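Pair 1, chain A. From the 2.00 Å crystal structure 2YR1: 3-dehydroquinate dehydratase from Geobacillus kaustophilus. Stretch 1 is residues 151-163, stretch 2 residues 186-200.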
# COMPACT_ATOMS: atom_id res chain seq x y z
N GLY A 151 6.37 9.47 17.52
CA GLY A 151 7.19 9.44 16.34
C GLY A 151 7.45 8.03 15.90
O GLY A 151 6.83 7.10 16.40
N THR A 152 8.39 7.87 14.97
CA THR A 152 8.75 6.57 14.43
C THR A 152 10.24 6.33 14.64
O THR A 152 11.09 6.95 14.00
CB THR A 152 8.41 6.53 12.93
OG1 THR A 152 7.00 6.73 12.77
CG2 THR A 152 8.83 5.19 12.31
N PRO A 153 10.59 5.43 15.58
CA PRO A 153 12.01 5.15 15.82
C PRO A 153 12.69 4.51 14.63
O PRO A 153 12.04 4.14 13.64
CB PRO A 153 11.99 4.24 17.06
CG PRO A 153 10.62 3.71 17.12
CD PRO A 153 9.73 4.79 16.59
N ARG A 154 14.01 4.37 14.69
CA ARG A 154 14.73 3.77 13.58
C ARG A 154 14.37 2.30 13.40
O ARG A 154 13.97 1.63 14.34
CB ARG A 154 16.23 3.92 13.77
CG ARG A 154 17.01 3.56 12.52
CD ARG A 154 18.47 3.97 12.65
NE ARG A 154 19.06 4.20 11.33
CZ ARG A 154 20.21 4.85 11.13
NH1 ARG A 154 20.89 5.34 12.16
NH2 ARG A 154 20.66 5.02 9.89
N LYS A 155 14.50 1.82 12.17
CA LYS A 155 14.21 0.43 11.83
C LYS A 155 14.88 -0.53 12.81
O LYS A 155 14.29 -1.52 13.22
CB LYS A 155 14.68 0.12 10.41
CG LYS A 155 14.63 -1.35 10.07
CD LYS A 155 15.60 -1.70 8.95
CE LYS A 155 17.06 -1.68 9.42
NZ LYS A 155 17.36 -2.55 10.60
N GLU A 156 16.12 -0.25 13.19
CA GLU A 156 16.84 -1.13 14.14
C GLU A 156 16.10 -1.27 15.48
O GLU A 156 16.07 -2.35 16.08
CB GLU A 156 18.24 -0.58 14.41
CG GLU A 156 19.25 -1.66 14.76
CD GLU A 156 19.49 -1.86 16.27
OE1 GLU A 156 18.49 -2.00 17.03
OE2 GLU A 156 20.68 -1.91 16.69
N THR A 157 15.55 -0.18 15.97
CA THR A 157 14.83 -0.18 17.25
C THR A 157 13.57 -1.02 17.14
O THR A 157 13.26 -1.80 18.04
CB THR A 157 14.48 1.26 17.64
OG1 THR A 157 15.66 2.06 17.54
CG2 THR A 157 13.97 1.34 19.06
N LEU A 158 12.85 -0.87 16.03
CA LEU A 158 11.61 -1.63 15.82
C LEU A 158 11.93 -3.11 15.70
O LEU A 158 11.22 -3.96 16.25
CB LEU A 158 10.91 -1.11 14.55
CG LEU A 158 10.50 0.36 14.64
CD1 LEU A 158 9.77 0.80 13.38
CD2 LEU A 158 9.63 0.58 15.89
N LEU A 159 13.00 -3.43 14.98
CA LEU A 159 13.39 -4.82 14.83
C LEU A 159 13.79 -5.41 16.20
O LEU A 159 13.37 -6.52 16.54
CB LEU A 159 14.54 -4.93 13.82
CG LEU A 159 15.09 -6.35 13.60
CD1 LEU A 159 13.95 -7.32 13.31
CD2 LEU A 159 16.10 -6.31 12.45
N ALA A 160 14.55 -4.66 16.99
CA ALA A 160 14.97 -5.10 18.31
C ALA A 160 13.76 -5.33 19.23
O ALA A 160 13.70 -6.33 19.96
CB ALA A 160 15.92 -4.08 18.94
N ASP A 161 12.78 -4.42 19.20
CA ASP A 161 11.57 -4.58 20.01
C ASP A 161 10.87 -5.90 19.74
O ASP A 161 10.48 -6.60 20.66
CB ASP A 161 10.55 -3.45 19.74
CG ASP A 161 10.97 -2.12 20.33
OD1 ASP A 161 11.59 -2.10 21.42
OD2 ASP A 161 10.65 -1.09 19.71
N MET A 162 10.70 -6.23 18.46
CA MET A 162 10.02 -7.45 18.10
C MET A 162 10.85 -8.68 18.44
O MET A 162 10.31 -9.72 18.82
CB MET A 162 9.65 -7.43 16.60
CG MET A 162 8.47 -6.52 16.29
SD MET A 162 7.99 -6.42 14.56
CE MET A 162 9.24 -5.26 13.91
N ARG A 163 12.17 -8.59 18.30
CA ARG A 163 13.00 -9.73 18.63
C ARG A 163 12.88 -10.02 20.12
O ARG A 163 12.77 -11.17 20.53
CB ARG A 163 14.47 -9.46 18.27
CG ARG A 163 14.73 -9.43 16.77
CD ARG A 163 16.08 -10.03 16.45
NE ARG A 163 17.18 -9.17 16.87
CZ ARG A 163 18.33 -9.61 17.36
NH1 ARG A 163 18.54 -10.92 17.49
NH2 ARG A 163 19.28 -8.75 17.71
N LEU A 186 7.45 3.87 5.37
CA LEU A 186 8.26 2.84 4.74
C LEU A 186 9.20 2.20 5.80
O LEU A 186 9.45 1.01 5.75
CB LEU A 186 9.06 3.45 3.58
CG LEU A 186 8.20 3.96 2.40
CD1 LEU A 186 9.10 4.47 1.29
CD2 LEU A 186 7.30 2.84 1.86
N VAL A 187 9.71 2.99 6.75
CA VAL A 187 10.54 2.43 7.83
C VAL A 187 9.74 1.33 8.58
O VAL A 187 10.23 0.22 8.84
CB VAL A 187 10.96 3.54 8.83
CG1 VAL A 187 11.48 2.94 10.10
CG2 VAL A 187 12.00 4.43 8.19
N LEU A 188 8.49 1.64 8.92
CA LEU A 188 7.65 0.67 9.61
C LEU A 188 7.44 -0.61 8.79
O LEU A 188 7.43 -1.72 9.34
CB LEU A 188 6.28 1.24 9.95
CG LEU A 188 5.48 0.06 10.54
CD1 LEU A 188 5.79 -0.05 12.01
CD2 LEU A 188 4.02 0.18 10.27
N LEU A 189 7.25 -0.47 7.48
CA LEU A 189 7.06 -1.66 6.64
C LEU A 189 8.37 -2.45 6.51
O LEU A 189 8.38 -3.68 6.54
CB LEU A 189 6.54 -1.26 5.25
CG LEU A 189 5.15 -0.61 5.22
CD1 LEU A 189 4.77 -0.26 3.79
CD2 LEU A 189 4.12 -1.55 5.83
N GLN A 190 9.47 -1.73 6.37
CA GLN A 190 10.78 -2.38 6.25
C GLN A 190 11.07 -3.20 7.50
O GLN A 190 11.56 -4.32 7.43
CB GLN A 190 11.89 -1.35 6.08
CG GLN A 190 11.77 -0.47 4.86
CD GLN A 190 12.51 0.86 5.03
OE1 GLN A 190 13.69 0.88 5.39
NE2 GLN A 190 11.81 1.97 4.78
N ALA A 191 10.82 -2.61 8.66
CA ALA A 191 11.06 -3.33 9.91
C ALA A 191 10.16 -4.56 10.00
O ALA A 191 10.55 -5.60 10.53
CB ALA A 191 10.82 -2.43 11.12
N THR A 192 8.93 -4.43 9.51
CA THR A 192 7.99 -5.54 9.56
C THR A 192 8.52 -6.70 8.75
O THR A 192 8.60 -7.83 9.23
CB THR A 192 6.62 -5.12 9.01
OG1 THR A 192 6.14 -3.99 9.77
CG2 THR A 192 5.62 -6.27 9.11
N GLU A 193 8.90 -6.40 7.51
CA GLU A 193 9.44 -7.39 6.58
C GLU A 193 10.74 -8.01 7.11
O GLU A 193 10.98 -9.22 6.96
CB GLU A 193 9.67 -6.74 5.20
CG GLU A 193 10.18 -7.69 4.10
CD GLU A 193 9.24 -8.87 3.82
OE1 GLU A 193 8.01 -8.68 3.75
OE2 GLU A 193 9.74 -10.01 3.66
N GLU A 194 11.59 -7.20 7.71
CA GLU A 194 12.83 -7.77 8.26
C GLU A 194 12.51 -8.67 9.45
O GLU A 194 13.07 -9.75 9.57
CB GLU A 194 13.78 -6.68 8.69
CG GLU A 194 14.56 -6.10 7.56
CD GLU A 194 15.33 -4.87 7.95
OE1 GLU A 194 15.48 -4.61 9.17
OE2 GLU A 194 15.79 -4.15 7.04
N ALA A 195 11.60 -8.23 10.31
CA ALA A 195 11.22 -9.01 11.48
C ALA A 195 10.58 -10.33 11.07
O ALA A 195 10.82 -11.38 11.68
CB ALA A 195 10.26 -8.20 12.34
N ARG A 196 9.80 -10.28 10.01
CA ARG A 196 9.09 -11.44 9.48
C ARG A 196 10.04 -12.58 9.12
O ARG A 196 9.72 -13.75 9.32
CB ARG A 196 8.31 -11.01 8.25
CG ARG A 196 7.62 -12.13 7.50
CD ARG A 196 7.36 -11.65 6.08
NE ARG A 196 6.09 -12.18 5.61
CZ ARG A 196 5.50 -11.79 4.49
NH1 ARG A 196 6.06 -10.86 3.73
NH2 ARG A 196 4.35 -12.34 4.15
N ARG A 197 11.19 -12.22 8.60
CA ARG A 197 12.21 -13.18 8.22
C ARG A 197 13.05 -13.66 9.40
O ARG A 197 13.73 -14.68 9.31
CB ARG A 197 13.11 -12.56 7.15
CG ARG A 197 12.51 -12.64 5.77
CD ARG A 197 13.17 -11.69 4.83
NE ARG A 197 13.05 -12.11 3.44
CZ ARG A 197 11.91 -12.48 2.86
NH1 ARG A 197 10.79 -12.49 3.56
NH2 ARG A 197 11.90 -12.82 1.58
N GLU A 198 12.99 -12.92 10.52
CA GLU A 198 13.77 -13.26 11.71
C GLU A 198 13.01 -14.01 12.81
O GLU A 198 13.58 -14.89 13.46
CB GLU A 198 14.39 -11.99 12.30
CG GLU A 198 15.35 -12.22 13.46
CD GLU A 198 16.71 -12.77 13.03
OE1 GLU A 198 17.50 -12.03 12.43
OE2 GLU A 198 16.98 -13.96 13.30
N LEU A 199 11.73 -13.68 13.02
CA LEU A 199 10.93 -14.33 14.06
C LEU A 199 10.13 -15.55 13.61
O LEU A 199 9.78 -15.69 12.44
CB LEU A 199 9.96 -13.32 14.70
CG LEU A 199 10.52 -11.97 15.13
CD1 LEU A 199 9.60 -11.36 16.17
CD2 LEU A 199 11.91 -12.11 15.66
N ALA A 200 9.82 -16.43 14.56
CA ALA A 200 9.06 -17.63 14.23
C ALA A 200 7.57 -17.42 14.52
O ALA A 200 6.74 -18.24 14.12
CB ALA A 200 9.59 -18.83 15.03

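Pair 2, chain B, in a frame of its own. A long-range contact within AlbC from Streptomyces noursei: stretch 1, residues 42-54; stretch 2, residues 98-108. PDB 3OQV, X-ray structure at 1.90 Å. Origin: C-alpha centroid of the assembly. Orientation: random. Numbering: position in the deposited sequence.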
# COMPACT_ATOMS: atom_id res chain seq x y z
N TYR B 42 -3.12 7.25 9.45
CA TYR B 42 -3.61 6.16 10.26
C TYR B 42 -2.49 5.47 11.01
O TYR B 42 -2.66 5.04 12.15
CB TYR B 42 -4.36 5.15 9.40
CG TYR B 42 -5.85 5.35 9.40
CD1 TYR B 42 -6.48 6.05 8.37
CD2 TYR B 42 -6.64 4.84 10.42
CE1 TYR B 42 -7.86 6.22 8.35
CE2 TYR B 42 -8.02 5.00 10.42
CZ TYR B 42 -8.62 5.69 9.39
OH TYR B 42 -9.98 5.87 9.39
N PHE B 43 -1.33 5.35 10.36
CA PHE B 43 -0.23 4.53 10.86
C PHE B 43 0.69 5.31 11.81
O PHE B 43 1.89 5.47 11.55
CB PHE B 43 0.55 3.87 9.71
CG PHE B 43 -0.15 2.67 9.13
CD1 PHE B 43 -0.17 1.46 9.82
CD2 PHE B 43 -0.85 2.76 7.94
CE1 PHE B 43 -0.83 0.35 9.29
CE2 PHE B 43 -1.53 1.67 7.42
CZ PHE B 43 -1.51 0.46 8.09
N SER B 44 0.11 5.79 12.90
CA SER B 44 0.84 6.02 14.14
C SER B 44 1.36 4.72 14.73
O SER B 44 0.87 3.63 14.41
CB SER B 44 -0.06 6.72 15.15
OG SER B 44 -1.14 5.88 15.53
N GLN B 45 2.30 4.83 15.67
CA GLN B 45 2.74 3.66 16.42
C GLN B 45 1.57 2.97 17.10
O GLN B 45 1.42 1.75 17.00
CB GLN B 45 3.81 4.02 17.44
CG GLN B 45 4.41 2.79 18.11
CD GLN B 45 5.66 3.10 18.89
OE1 GLN B 45 6.33 4.11 18.64
NE2 GLN B 45 5.98 2.25 19.86
N LYS B 46 0.75 3.74 17.81
CA LYS B 46 -0.41 3.18 18.50
C LYS B 46 -1.27 2.35 17.56
O LYS B 46 -1.63 1.22 17.89
CB LYS B 46 -1.25 4.29 19.13
CG LYS B 46 -2.27 3.78 20.13
CD LYS B 46 -1.68 2.67 21.00
CE LYS B 46 -2.54 2.41 22.23
NZ LYS B 46 -2.53 3.56 23.18
N ASN B 47 -1.61 2.91 16.41
CA ASN B 47 -2.49 2.22 15.47
C ASN B 47 -1.82 1.04 14.78
O ASN B 47 -2.47 0.03 14.49
CB ASN B 47 -3.06 3.19 14.43
CG ASN B 47 -4.19 4.04 14.99
OD1 ASN B 47 -4.80 3.70 16.01
ND2 ASN B 47 -4.50 5.14 14.31
N THR B 48 -0.52 1.17 14.52
CA THR B 48 0.25 0.08 13.95
C THR B 48 0.27 -1.12 14.88
O THR B 48 -0.05 -2.25 14.47
CB THR B 48 1.69 0.52 13.61
OG1 THR B 48 1.65 1.67 12.76
CG2 THR B 48 2.44 -0.60 12.89
N VAL B 49 0.55 -0.87 16.16
CA VAL B 49 0.63 -1.94 17.14
C VAL B 49 -0.68 -2.72 17.24
O VAL B 49 -0.68 -3.95 17.19
CB VAL B 49 1.03 -1.41 18.53
CG1 VAL B 49 0.87 -2.48 19.58
CG2 VAL B 49 2.48 -0.92 18.49
N MET B 50 -1.80 -2.01 17.33
CA MET B 50 -3.10 -2.67 17.43
C MET B 50 -3.40 -3.51 16.19
O MET B 50 -3.95 -4.60 16.29
CB MET B 50 -4.22 -1.64 17.67
CG MET B 50 -4.34 -1.17 19.12
SD MET B 50 -6.05 -1.22 19.71
CE MET B 50 -6.89 -0.34 18.38
N LEU B 51 -3.05 -2.98 15.03
CA LEU B 51 -3.29 -3.68 13.77
C LEU B 51 -2.42 -4.94 13.65
O LEU B 51 -2.90 -6.00 13.24
CB LEU B 51 -3.07 -2.74 12.58
CG LEU B 51 -3.23 -3.37 11.20
CD1 LEU B 51 -4.57 -4.11 11.08
CD2 LEU B 51 -3.08 -2.31 10.11
N LEU B 52 -1.14 -4.81 13.98
CA LEU B 52 -0.24 -5.95 14.03
C LEU B 52 -0.76 -7.05 14.96
O LEU B 52 -0.70 -8.24 14.62
CB LEU B 52 1.16 -5.52 14.46
CG LEU B 52 1.96 -4.71 13.44
CD1 LEU B 52 3.29 -4.24 14.03
CD2 LEU B 52 2.18 -5.54 12.18
N GLN B 53 -1.26 -6.65 16.13
CA GLN B 53 -1.75 -7.62 17.10
C GLN B 53 -3.01 -8.29 16.56
O GLN B 53 -3.16 -9.51 16.63
CB GLN B 53 -2.08 -6.92 18.42
CG GLN B 53 -0.85 -6.47 19.20
CD GLN B 53 -1.22 -5.67 20.44
OE1 GLN B 53 -1.96 -4.69 20.36
NE2 GLN B 53 -0.69 -6.08 21.58
N TRP B 54 -3.91 -7.48 16.02
CA TRP B 54 -5.12 -7.99 15.41
C TRP B 54 -4.81 -9.04 14.35
O TRP B 54 -5.42 -10.10 14.33
CB TRP B 54 -5.91 -6.84 14.79
CG TRP B 54 -7.19 -7.26 14.15
CD1 TRP B 54 -8.39 -7.47 14.77
CD2 TRP B 54 -7.42 -7.47 12.75
NE1 TRP B 54 -9.35 -7.82 13.84
CE2 TRP B 54 -8.77 -7.85 12.60
CE3 TRP B 54 -6.60 -7.40 11.62
CZ2 TRP B 54 -9.32 -8.14 11.35
CZ3 TRP B 54 -7.15 -7.70 10.39
CH2 TRP B 54 -8.50 -8.04 10.26
N ARG B 98 11.83 3.84 11.44
CA ARG B 98 12.05 3.94 12.88
C ARG B 98 10.76 3.66 13.65
O ARG B 98 10.74 2.91 14.63
CB ARG B 98 12.62 5.31 13.24
CG ARG B 98 13.79 5.71 12.35
CD ARG B 98 14.45 7.04 12.76
NE ARG B 98 15.79 7.14 12.16
CZ ARG B 98 16.42 8.27 11.89
NH1 ARG B 98 15.86 9.44 12.20
NH2 ARG B 98 17.62 8.25 11.32
N ARG B 99 9.67 4.26 13.19
CA ARG B 99 8.39 4.08 13.85
C ARG B 99 7.91 2.62 13.72
O ARG B 99 7.45 2.03 14.70
CB ARG B 99 7.36 5.08 13.29
CG ARG B 99 5.90 4.70 13.49
CD ARG B 99 4.98 5.93 13.39
NE ARG B 99 5.70 7.13 12.96
CZ ARG B 99 5.76 7.56 11.69
NH1 ARG B 99 6.43 8.66 11.39
NH2 ARG B 99 5.15 6.88 10.73
N LEU B 100 8.10 2.03 12.55
CA LEU B 100 7.73 0.63 12.30
C LEU B 100 8.58 -0.34 13.13
O LEU B 100 8.08 -1.33 13.68
CB LEU B 100 7.87 0.31 10.82
CG LEU B 100 7.21 -0.94 10.24
CD1 LEU B 100 5.80 -1.14 10.81
CD2 LEU B 100 7.17 -0.83 8.72
N ARG B 101 9.86 -0.03 13.27
CA ARG B 101 10.70 -0.79 14.20
C ARG B 101 10.22 -0.66 15.64
O ARG B 101 10.11 -1.67 16.35
CB ARG B 101 12.19 -0.40 14.05
CG ARG B 101 12.92 -1.29 13.04
CD ARG B 101 14.18 -0.67 12.44
NE ARG B 101 15.30 -0.75 13.36
CZ ARG B 101 16.58 -0.94 13.02
NH1 ARG B 101 16.95 -1.13 11.76
NH2 ARG B 101 17.48 -0.95 13.98
N ARG B 102 9.80 0.53 16.04
CA ARG B 102 9.23 0.71 17.38
C ARG B 102 7.94 -0.09 17.56
O ARG B 102 7.68 -0.64 18.64
CB ARG B 102 8.98 2.19 17.69
CG ARG B 102 10.25 3.01 17.83
CD ARG B 102 9.99 4.32 18.58
NE ARG B 102 9.20 5.28 17.80
CZ ARG B 102 9.71 6.13 16.91
NH1 ARG B 102 11.02 6.14 16.66
NH2 ARG B 102 8.92 6.99 16.28
N SER B 103 7.13 -0.15 16.51
CA SER B 103 5.86 -0.86 16.60
C SER B 103 6.09 -2.36 16.77
O SER B 103 5.44 -3.00 17.60
CB SER B 103 4.99 -0.57 15.38
OG SER B 103 4.56 0.78 15.41
N LEU B 104 7.07 -2.90 16.04
CA LEU B 104 7.39 -4.33 16.11
C LEU B 104 7.98 -4.70 17.46
O LEU B 104 7.76 -5.80 17.97
CB LEU B 104 8.36 -4.71 14.99
CG LEU B 104 7.85 -4.63 13.55
CD1 LEU B 104 9.01 -4.71 12.58
CD2 LEU B 104 6.83 -5.71 13.26
N GLU B 105 8.76 -3.79 18.03
CA GLU B 105 9.26 -3.95 19.39
C GLU B 105 8.11 -4.03 20.39
O GLU B 105 8.16 -4.81 21.34
CB GLU B 105 10.20 -2.80 19.76
CG GLU B 105 11.67 -3.11 19.52
CD GLU B 105 12.60 -2.07 20.13
OE1 GLU B 105 13.84 -2.19 19.95
OE2 GLU B 105 12.10 -1.12 20.77
N SER B 106 7.07 -3.23 20.18
CA SER B 106 5.97 -3.14 21.14
C SER B 106 5.12 -4.40 21.12
O SER B 106 4.36 -4.66 22.06
CB SER B 106 5.10 -1.92 20.85
OG SER B 106 5.79 -0.72 21.13
N VAL B 107 5.22 -5.17 20.04
CA VAL B 107 4.68 -6.52 20.01
C VAL B 107 5.74 -7.57 20.38
O VAL B 107 5.54 -8.37 21.30
CB VAL B 107 4.03 -6.86 18.64
CG1 VAL B 107 2.91 -5.88 18.33
CG2 VAL B 107 5.08 -6.85 17.54
N GLY B 108 6.87 -7.53 19.69
CA GLY B 108 8.16 -7.79 20.33
C GLY B 108 8.59 -9.25 20.27
O GLY B 108 9.35 -9.65 19.38
O HOH W 1 4.23 2.15 12.93

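Both pairs set two helices side by side, running in roughly the same direction. Their axes come within 8.9 Å in each case and cross at -40° in pair 1 and -49° in pair 2. Fourteen central residues superpose with an RMSD of 0.3 Å, so the backbones pose nearly the same problem and the side chains answer it differently.

The closest backbone approach calls for a small residue, and the matched positions Ala A191 and Ser B103 supply one. In pair 1 the methyl CB of Ala A191 lies 3.7 Å from CB of Leu A158, a purely apolar fit, while CG of Lys A155 packs 4.1 Å from CA of Ala A191. In pair 2 the side chain of Ser B103 is a knob among Gln B45, Thr B48, Val B49 and Leu B52. Serine is scarcely bulkier than alanine, but its hydroxyl needs polar company. Thr B48, which replaces Leu A158, helps provide it: a water donates to Thr B48 OG1 at 2.6 Å and is hydrogen-bonded to Ser B103 OG at 2.9 Å. Thr B48 OG1 in turn donates to Ser B44 O, 2.7 Å away, within its own helix. Where leucine fills space with carbon, threonine and a water share the task.

At the first turn, Lys A155 matches Gln B45. Both use long, flexible chains to cover the small residue and carry a polar group onward. Lys A155 NZ forms a salt bridge with Glu A194 OE1 at 3.1 Å. The position of Glu A194 is taken by Ser B106, which offers no charge for a salt bridge. The amide of Gln B45 accepts a hydrogen bond from Arg B102, whose NE lies 3.2 Å from Gln B45 OE1, while Gln B45 NE2 comes to 3.2 Å from Ser B106 OG. An amide thus accepts a bond where an ammonium pairs with a carboxylate.

Farther along, apolar side chains close the interface. Met A162 matches Leu B52: the flexible thioether chain brings CE within 3.5 Å of CB of Ala A195, whereas Leu B52 CD1 meets CD2 of Leu B104 at 3.9 Å. A second exchange accompanies this one. Leu A159 extends CD1 to 3.9 Å from CB of Ala A195; at the matched positions, Val B49 CG1 lies 4.2 Å from CG1 of Val B107. A long side chain opposite alanine gives way to two branched side chains of middle size, each supplying part of the bulk.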